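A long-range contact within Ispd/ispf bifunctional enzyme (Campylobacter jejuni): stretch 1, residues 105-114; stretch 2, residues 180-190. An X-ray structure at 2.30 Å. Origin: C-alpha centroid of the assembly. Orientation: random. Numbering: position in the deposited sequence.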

ATOM      1  N   ASN A 105     -21.203  -1.707 -13.780  1.00 48.48           N
ATOM      2  CA  ASN A 105     -21.000  -1.194 -15.120  1.00 50.39           C
ATOM      3  C   ASN A 105     -21.577  -2.126 -16.187  1.00 49.52           C
ATOM      4  O   ASN A 105     -22.374  -1.694 -17.024  1.00 49.63           O
ATOM      5  CB  ASN A 105     -19.502  -1.008 -15.335  1.00 51.23           C
ATOM      6  CG  ASN A 105     -19.187  -0.144 -16.517  1.00 59.42           C
ATOM      7  OD1 ASN A 105     -19.120  -0.626 -17.647  1.00 64.17           O
ATOM      8  ND2 ASN A 105     -18.956   1.144 -16.263  1.00 64.12           N
ATOM      9  N   LEU A 106     -21.173  -3.398 -16.154  1.00 47.97           N
ATOM     10  CA  LEU A 106     -21.686  -4.386 -17.102  1.00 46.40           C
ATOM     11  C   LEU A 106     -23.192  -4.515 -16.966  1.00 45.11           C
ATOM     12  O   LEU A 106     -23.893  -4.605 -17.967  1.00 45.25           O
ATOM     13  CB  LEU A 106     -21.013  -5.755 -16.930  1.00 46.04           C
ATOM     14  CG  LEU A 106     -21.562  -6.930 -17.747  1.00 44.40           C
ATOM     15  CD1 LEU A 106     -21.437  -6.665 -19.253  1.00 45.52           C
ATOM     16  CD2 LEU A 106     -20.845  -8.227 -17.371  1.00 47.66           C
ATOM     17  N   PHE A 107     -23.680  -4.509 -15.730  1.00 44.63           N
ATOM     18  CA  PHE A 107     -25.116  -4.584 -15.472  1.00 46.24           C
ATOM     19  C   PHE A 107     -25.866  -3.475 -16.214  1.00 46.53           C
ATOM     20  O   PHE A 107     -26.867  -3.743 -16.877  1.00 45.49           O
ATOM     21  CB  PHE A 107     -25.410  -4.531 -13.967  1.00 44.68           C
ATOM     22  CG  PHE A 107     -26.882  -4.479 -13.634  1.00 47.91           C
ATOM     23  CD1 PHE A 107     -27.590  -5.644 -13.362  1.00 47.49           C
ATOM     24  CD2 PHE A 107     -27.557  -3.259 -13.579  1.00 48.80           C
ATOM     25  CE1 PHE A 107     -28.941  -5.597 -13.054  1.00 48.19           C
ATOM     26  CE2 PHE A 107     -28.908  -3.202 -13.274  1.00 48.02           C
ATOM     27  CZ  PHE A 107     -29.602  -4.375 -13.013  1.00 51.54           C
ATOM     28  N   ASP A 108     -25.362  -2.242 -16.104  1.00 48.31           N
ATOM     29  CA  ASP A 108     -25.990  -1.063 -16.711  1.00 48.63           C
ATOM     30  C   ASP A 108     -26.010  -1.179 -18.224  1.00 48.25           C
ATOM     31  O   ASP A 108     -27.010  -0.864 -18.868  1.00 47.84           O
ATOM     32  CB  ASP A 108     -25.249   0.220 -16.303  1.00 49.91           C
ATOM     33  CG  ASP A 108     -25.455   0.583 -14.834  1.00 52.01           C
ATOM     34  OD1 ASP A 108     -26.519   0.239 -14.256  1.00 54.89           O
ATOM     35  OD2 ASP A 108     -24.601   1.219 -14.175  1.00 56.49           O
ATOM     36  N   ARG A 109     -24.899  -1.651 -18.777  1.00 48.59           N
ATOM     37  CA  ARG A 109     -24.773  -1.880 -20.206  1.00 49.80           C
ATOM     38  C   ARG A 109     -25.808  -2.877 -20.749  1.00 50.68           C
ATOM     39  O   ARG A 109     -26.276  -2.737 -21.878  1.00 50.96           O
ATOM     40  CB  ARG A 109     -23.379  -2.387 -20.507  1.00 50.40           C
ATOM     41  CG  ARG A 109     -22.361  -1.302 -20.695  1.00 52.25           C
ATOM     42  CD  ARG A 109     -21.276  -1.713 -21.669  1.00 56.09           C
ATOM     43  NE  ARG A 109     -20.590  -2.944 -21.261  1.00 49.17           N
ATOM     44  CZ  ARG A 109     -19.630  -2.979 -20.347  1.00 52.32           C
ATOM     45  NH1 ARG A 109     -19.255  -1.860 -19.742  1.00 54.95           N
ATOM     46  NH2 ARG A 109     -19.038  -4.124 -20.033  1.00 50.59           N
ATOM     47  N   LEU A 110     -26.153  -3.882 -19.950  1.00 50.17           N
ATOM     48  CA  LEU A 110     -27.175  -4.846 -20.343  1.00 51.30           C
ATOM     49  C   LEU A 110     -28.565  -4.226 -20.206  1.00 52.53           C
ATOM     50  O   LEU A 110     -29.427  -4.398 -21.069  1.00 52.02           O
ATOM     51  CB  LEU A 110     -27.090  -6.108 -19.476  1.00 50.40           C
ATOM     52  CG  LEU A 110     -25.868  -7.021 -19.594  1.00 47.88           C
ATOM     53  CD1 LEU A 110     -25.755  -7.841 -18.330  1.00 44.13           C
ATOM     54  CD2 LEU A 110     -25.991  -7.925 -20.805  1.00 39.65           C
ATOM     55  N   ILE A 111     -28.775  -3.516 -19.107  1.00 54.37           N
ATOM     56  CA  ILE A 111     -30.062  -2.904 -18.819  1.00 58.59           C
ATOM     57  C   ILE A 111     -30.439  -1.807 -19.837  1.00 60.04           C
ATOM     58  O   ILE A 111     -31.586  -1.742 -20.284  1.00 59.79           O
ATOM     59  CB  ILE A 111     -30.087  -2.416 -17.344  1.00 58.64           C
ATOM     60  CG1 ILE A 111     -30.819  -3.437 -16.467  1.00 59.98           C
ATOM     61  CG2 ILE A 111     -30.677  -1.008 -17.200  1.00 61.06           C
ATOM     62  CD1 ILE A 111     -32.282  -3.678 -16.853  1.00 59.84           C
ATOM     63  N   GLU A 112     -29.461  -0.990 -20.233  1.00 61.89           N
ATOM     64  CA  GLU A 112     -29.689   0.089 -21.201  1.00 63.79           C
ATOM     65  C   GLU A 112     -30.064  -0.416 -22.599  1.00 63.88           C
ATOM     66  O   GLU A 112     -30.550   0.353 -23.430  1.00 64.11           O
ATOM     67  CB  GLU A 112     -28.479   1.034 -21.268  1.00 64.40           C
ATOM     68  CG  GLU A 112     -27.219   0.424 -21.869  1.00 68.89           C
ATOM     69  CD  GLU A 112     -26.098   1.431 -22.089  1.00 75.74           C
ATOM     70  OE1 GLU A 112     -25.642   1.561 -23.248  1.00 79.35           O
ATOM     71  OE2 GLU A 112     -25.662   2.082 -21.108  1.00 77.32           O
ATOM     72  N   ASN A 113     -29.844  -1.708 -22.844  1.00 63.53           N
ATOM     73  CA  ASN A 113     -30.135  -2.323 -24.138  1.00 62.34           C
ATOM     74  C   ASN A 113     -31.314  -3.290 -24.111  1.00 62.08           C
ATOM     75  O   ASN A 113     -31.540  -4.040 -25.061  1.00 61.50           O
ATOM     76  CB  ASN A 113     -28.889  -3.005 -24.687  1.00 62.30           C
ATOM     77  CG  ASN A 113     -27.833  -2.013 -25.101  1.00 63.03           C
ATOM     78  OD1 ASN A 113     -27.987  -1.306 -26.100  1.00 64.44           O
ATOM     79  ND2 ASN A 113     -26.755  -1.937 -24.326  1.00 60.35           N
ATOM     80  N   LEU A 114     -32.082  -3.222 -23.031  1.00 62.71           N
ATOM     81  CA  LEU A 114     -33.194  -4.130 -22.771  1.00 64.50           C
ATOM     82  C   LEU A 114     -34.176  -4.342 -23.923  1.00 65.92           C
ATOM     83  O   LEU A 114     -34.627  -5.469 -24.148  1.00 66.99           O
ATOM     84  CB  LEU A 114     -33.956  -3.665 -21.525  1.00 64.86           C
ATOM     85  CG  LEU A 114     -34.853  -4.677 -20.808  1.00 65.75           C
ATOM     86  CD1 LEU A 114     -34.130  -5.995 -20.608  1.00 62.90           C
ATOM     87  CD2 LEU A 114     -35.329  -4.113 -19.482  1.00 65.27           C
TER
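Stretch 2, residues 180-190: IWFVEGEENAR

Stretch 2 packs as an extended strand, Ile180 to Glu184, against the helix that enters stretch 1 from earlier in the chain, and then continues through Gly185 and Glu186 into a short 3-10 segment, Glu187 to Ala189. Helix and strand run nearly antiparallel, with 154° between their N-to-C directions and a closest approach of their axes of 8.8 Å. The register follows from this: Leu106 lies nearest Gly185, Leu110 nearest Val183 and Asn113 nearest Trp181, with CA-to-CA distances of 7.0, 6.7 and 7.7 Å. Together the two stretches bury 427 Å².

Leu106, the second residue of the stretch, has its CA-to-CB bond toward stretch 2 (chi1 t, chi2 p) and touches several residues there. Leu106 CD1 lies 3.9 Å from Val183 CG1 and 3.5 Å from Glu184 O, Leu106 CD2 lies 3.9 Å from Ala189 CB, and Leu106 CB is 3.8 Å from Glu186 CD. The backbone of Gly185 passes close by as well, Gly185 CA being 4.4 Å from Leu106 CD1. The CA-to-CB bond of Phe107 points away and Asp108 is out of reach, as expected for the far side of a helix.

Arg109 makes two direct hydrogen bonds to stretch 2. Arg109 NH2 donates to Glu184 O at 2.9 Å, and Arg109 NE makes a weak second bond to Glu184 O at 3.4 Å, so the carbonyl sits at the edge of the guanidinium, near its plane. Arg109 NH2 also donates to water 1 at 3.0 Å, and water 1 donates to Glu186 OE1 at 2.5 Å, linking arginine and glutamate without direct contact. Val183 CG1 is also at the edge of the guanidinium, near its plane, 3.9 Å from Arg109 NE, and Val183 CG2 is 3.5 Å from Arg109 O.

Leu110 has its CA-to-CB bond sideways, but the end of its side chain comes nearer, placing Leu110 CD2 4.3 Å from Val183 CG1. Val183, buried and with its CA-to-CB bond toward stretch 1, thus contacts Leu106, Arg109 and Leu110. Ile111 is out of reach; it opens a type I turn that ends at Leu114.

Within that turn Asn113 has its CA-to-CB bond toward the strand. Asn113 ND2 donates to Arg109 O at 2.6 Å, tying the turn back to the helix, and lies 3.6 Å from Val183 CG2. Asn113 OD1 is 3.3 Å from Trp181 NE1. The CA-to-CB bond of Phe182, between Trp181 and Val183, points away, in keeping with the alternation of a strand.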

ATOM      1  N   ILE A 180     -30.722 -11.880 -30.466  1.00 48.64           N
ATOM      2  CA  ILE A 180     -29.744 -11.638 -29.416  1.00 47.49           C
ATOM      3  C   ILE A 180     -29.052 -10.293 -29.608  1.00 47.95           C
ATOM      4  O   ILE A 180     -28.640  -9.957 -30.716  1.00 48.37           O
ATOM      5  CB  ILE A 180     -28.671 -12.764 -29.407  1.00 47.60           C
ATOM      6  CG1 ILE A 180     -29.308 -14.151 -29.628  1.00 44.81           C
ATOM      7  CG2 ILE A 180     -27.809 -12.699 -28.112  1.00 45.45           C
ATOM      8  CD1 ILE A 180     -30.255 -14.597 -28.538  1.00 39.12           C
ATOM      9  N   TRP A 181     -28.927  -9.532 -28.527  1.00 47.51           N
ATOM     10  CA  TRP A 181     -28.093  -8.337 -28.514  1.00 47.57           C
ATOM     11  C   TRP A 181     -26.808  -8.625 -27.715  1.00 47.13           C
ATOM     12  O   TRP A 181     -26.866  -9.021 -26.542  1.00 45.90           O
ATOM     13  CB  TRP A 181     -28.855  -7.137 -27.929  1.00 47.30           C
ATOM     14  CG  TRP A 181     -28.119  -5.834 -28.091  1.00 53.25           C
ATOM     15  CD1 TRP A 181     -27.379  -5.188 -27.142  1.00 57.26           C
ATOM     16  CD2 TRP A 181     -28.028  -5.036 -29.277  1.00 58.64           C
ATOM     17  NE1 TRP A 181     -26.839  -4.035 -27.658  1.00 60.47           N
ATOM     18  CE2 TRP A 181     -27.221  -3.915 -28.969  1.00 62.45           C
ATOM     19  CE3 TRP A 181     -28.552  -5.149 -30.575  1.00 63.09           C
ATOM     20  CZ2 TRP A 181     -26.926  -2.912 -29.909  1.00 63.04           C
ATOM     21  CZ3 TRP A 181     -28.259  -4.151 -31.512  1.00 64.70           C
ATOM     22  CH2 TRP A 181     -27.451  -3.049 -31.171  1.00 63.41           C
ATOM     23  N   PHE A 182     -25.661  -8.453 -28.370  1.00 45.62           N
ATOM     24  CA  PHE A 182     -24.366  -8.674 -27.736  1.00 46.04           C
ATOM     25  C   PHE A 182     -23.781  -7.376 -27.183  1.00 47.37           C
ATOM     26  O   PHE A 182     -23.703  -6.363 -27.878  1.00 47.82           O
ATOM     27  CB  PHE A 182     -23.385  -9.343 -28.702  1.00 44.99           C
ATOM     28  CG  PHE A 182     -23.839 -10.694 -29.183  1.00 46.46           C
ATOM     29  CD1 PHE A 182     -24.505 -10.825 -30.406  1.00 43.37           C
ATOM     30  CD2 PHE A 182     -23.624 -11.836 -28.409  1.00 45.07           C
ATOM     31  CE1 PHE A 182     -24.943 -12.073 -30.855  1.00 43.55           C
ATOM     32  CE2 PHE A 182     -24.059 -13.086 -28.851  1.00 44.77           C
ATOM     33  CZ  PHE A 182     -24.720 -13.201 -30.086  1.00 42.83           C
ATOM     34  N   VAL A 183     -23.377  -7.424 -25.921  1.00 47.09           N
ATOM     35  CA  VAL A 183     -22.814  -6.274 -25.229  1.00 47.80           C
ATOM     36  C   VAL A 183     -21.382  -6.669 -24.876  1.00 47.16           C
ATOM     37  O   VAL A 183     -21.122  -7.847 -24.638  1.00 48.15           O
ATOM     38  CB  VAL A 183     -23.689  -5.957 -23.976  1.00 48.55           C
ATOM     39  CG1 VAL A 183     -22.867  -5.757 -22.715  1.00 47.99           C
ATOM     40  CG2 VAL A 183     -24.603  -4.784 -24.243  1.00 46.53           C
ATOM     41  N   GLU A 184     -20.446  -5.724 -24.872  1.00 45.57           N
ATOM     42  CA  GLU A 184     -19.057  -6.061 -24.523  1.00 44.47           C
ATOM     43  C   GLU A 184     -18.975  -6.619 -23.092  1.00 43.67           C
ATOM     44  O   GLU A 184     -19.585  -6.069 -22.171  1.00 42.81           O
ATOM     45  CB  GLU A 184     -18.124  -4.851 -24.721  1.00 44.78           C
ATOM     46  CG  GLU A 184     -16.742  -4.961 -24.070  1.00 46.26           C
ATOM     47  CD  GLU A 184     -15.719  -5.760 -24.881  1.00 51.93           C
ATOM     48  OE1 GLU A 184     -16.059  -6.352 -25.930  1.00 51.66           O
ATOM     49  OE2 GLU A 184     -14.544  -5.793 -24.464  1.00 57.02           O
ATOM     50  N   GLY A 185     -18.249  -7.724 -22.924  1.00 42.92           N
ATOM     51  CA  GLY A 185     -18.088  -8.349 -21.619  1.00 43.82           C
ATOM     52  C   GLY A 185     -16.956  -7.753 -20.793  1.00 44.54           C
ATOM     53  O   GLY A 185     -16.487  -6.650 -21.078  1.00 45.47           O
ATOM     54  N   GLU A 186     -16.502  -8.483 -19.779  1.00 44.02           N
ATOM     55  CA  GLU A 186     -15.447  -7.993 -18.886  1.00 45.33           C
ATOM     56  C   GLU A 186     -14.740  -9.144 -18.189  1.00 46.05           C
ATOM     57  O   GLU A 186     -15.364 -10.167 -17.865  1.00 45.92           O
ATOM     58  CB  GLU A 186     -16.014  -7.018 -17.835  1.00 44.26           C
ATOM     59  CG  GLU A 186     -17.083  -7.626 -16.928  1.00 46.58           C
ATOM     60  CD  GLU A 186     -17.545  -6.715 -15.797  1.00 47.43           C
ATOM     61  OE1 GLU A 186     -17.278  -5.487 -15.826  1.00 48.53           O
ATOM     62  OE2 GLU A 186     -18.190  -7.240 -14.868  1.00 42.23           O
ATOM     63  N   GLU A 187     -13.443  -8.968 -17.954  1.00 46.87           N
ATOM     64  CA  GLU A 187     -12.643  -9.936 -17.207  1.00 47.65           C
ATOM     65  C   GLU A 187     -13.208 -10.236 -15.809  1.00 46.79           C
ATOM     66  O   GLU A 187     -13.057 -11.341 -15.309  1.00 46.72           O
ATOM     67  CB  GLU A 187     -11.185  -9.465 -17.110  1.00 49.37           C
ATOM     68  CG  GLU A 187     -10.243  -9.950 -18.217  1.00 51.07           C
ATOM     69  CD  GLU A 187     -10.937 -10.632 -19.397  1.00 57.85           C
ATOM     70  OE1 GLU A 187     -11.525  -9.925 -20.245  1.00 58.53           O
ATOM     71  OE2 GLU A 187     -10.878 -11.880 -19.493  1.00 57.30           O
ATOM     72  N   ASN A 188     -13.872  -9.261 -15.197  1.00 46.32           N
ATOM     73  CA  ASN A 188     -14.519  -9.456 -13.897  1.00 47.06           C
ATOM     74  C   ASN A 188     -15.734 -10.405 -13.932  1.00 46.12           C
ATOM     75  O   ASN A 188     -16.239 -10.813 -12.882  1.00 46.49           O
ATOM     76  CB  ASN A 188     -14.956  -8.103 -13.321  1.00 48.39           C
ATOM     77  CG  ASN A 188     -13.999  -7.568 -12.245  1.00 55.41           C
ATOM     78  OD1 ASN A 188     -12.831  -7.973 -12.162  1.00 57.80           O
ATOM     79  ND2 ASN A 188     -14.499  -6.644 -11.420  1.00 54.32           N
ATOM     80  N   ALA A 189     -16.223 -10.726 -15.130  1.00 43.23           N
ATOM     81  CA  ALA A 189     -17.364 -11.620 -15.258  1.00 40.91           C
ATOM     82  C   ALA A 189     -16.941 -13.045 -15.617  1.00 39.61           C
ATOM     83  O   ALA A 189     -17.784 -13.881 -15.887  1.00 40.07           O
ATOM     84  CB  ALA A 189     -18.378 -11.068 -16.249  1.00 39.19           C
ATOM     85  N   ARG A 190     -15.633 -13.311 -15.609  1.00 39.67           N
ATOM     86  CA  ARG A 190     -15.100 -14.655 -15.819  1.00 40.89           C
ATOM     87  C   ARG A 190     -15.741 -15.653 -14.862  1.00 40.95           C
ATOM     88  O   ARG A 190     -16.071 -15.309 -13.728  1.00 39.80           O
ATOM     89  CB  ARG A 190     -13.573 -14.696 -15.631  1.00 41.81           C
ATOM     90  CG  ARG A 190     -13.027 -16.124 -15.299  1.00 47.27           C
ATOM     91  CD  ARG A 190     -11.535 -16.231 -14.942  1.00 50.51           C
ATOM     92  NE  ARG A 190     -10.670 -15.633 -15.959  1.00 58.38           N
ATOM     93  CZ  ARG A 190     -10.249 -16.250 -17.063  1.00 60.30           C
ATOM     94  NH1 ARG A 190     -10.608 -17.505 -17.315  1.00 57.92           N
ATOM     95  NH2 ARG A 190      -9.465 -15.601 -17.919  1.00 59.82           N
TER
HETATM   96  O   HOH W   1     -17.372  -3.696 -17.599  1.00 55.07           O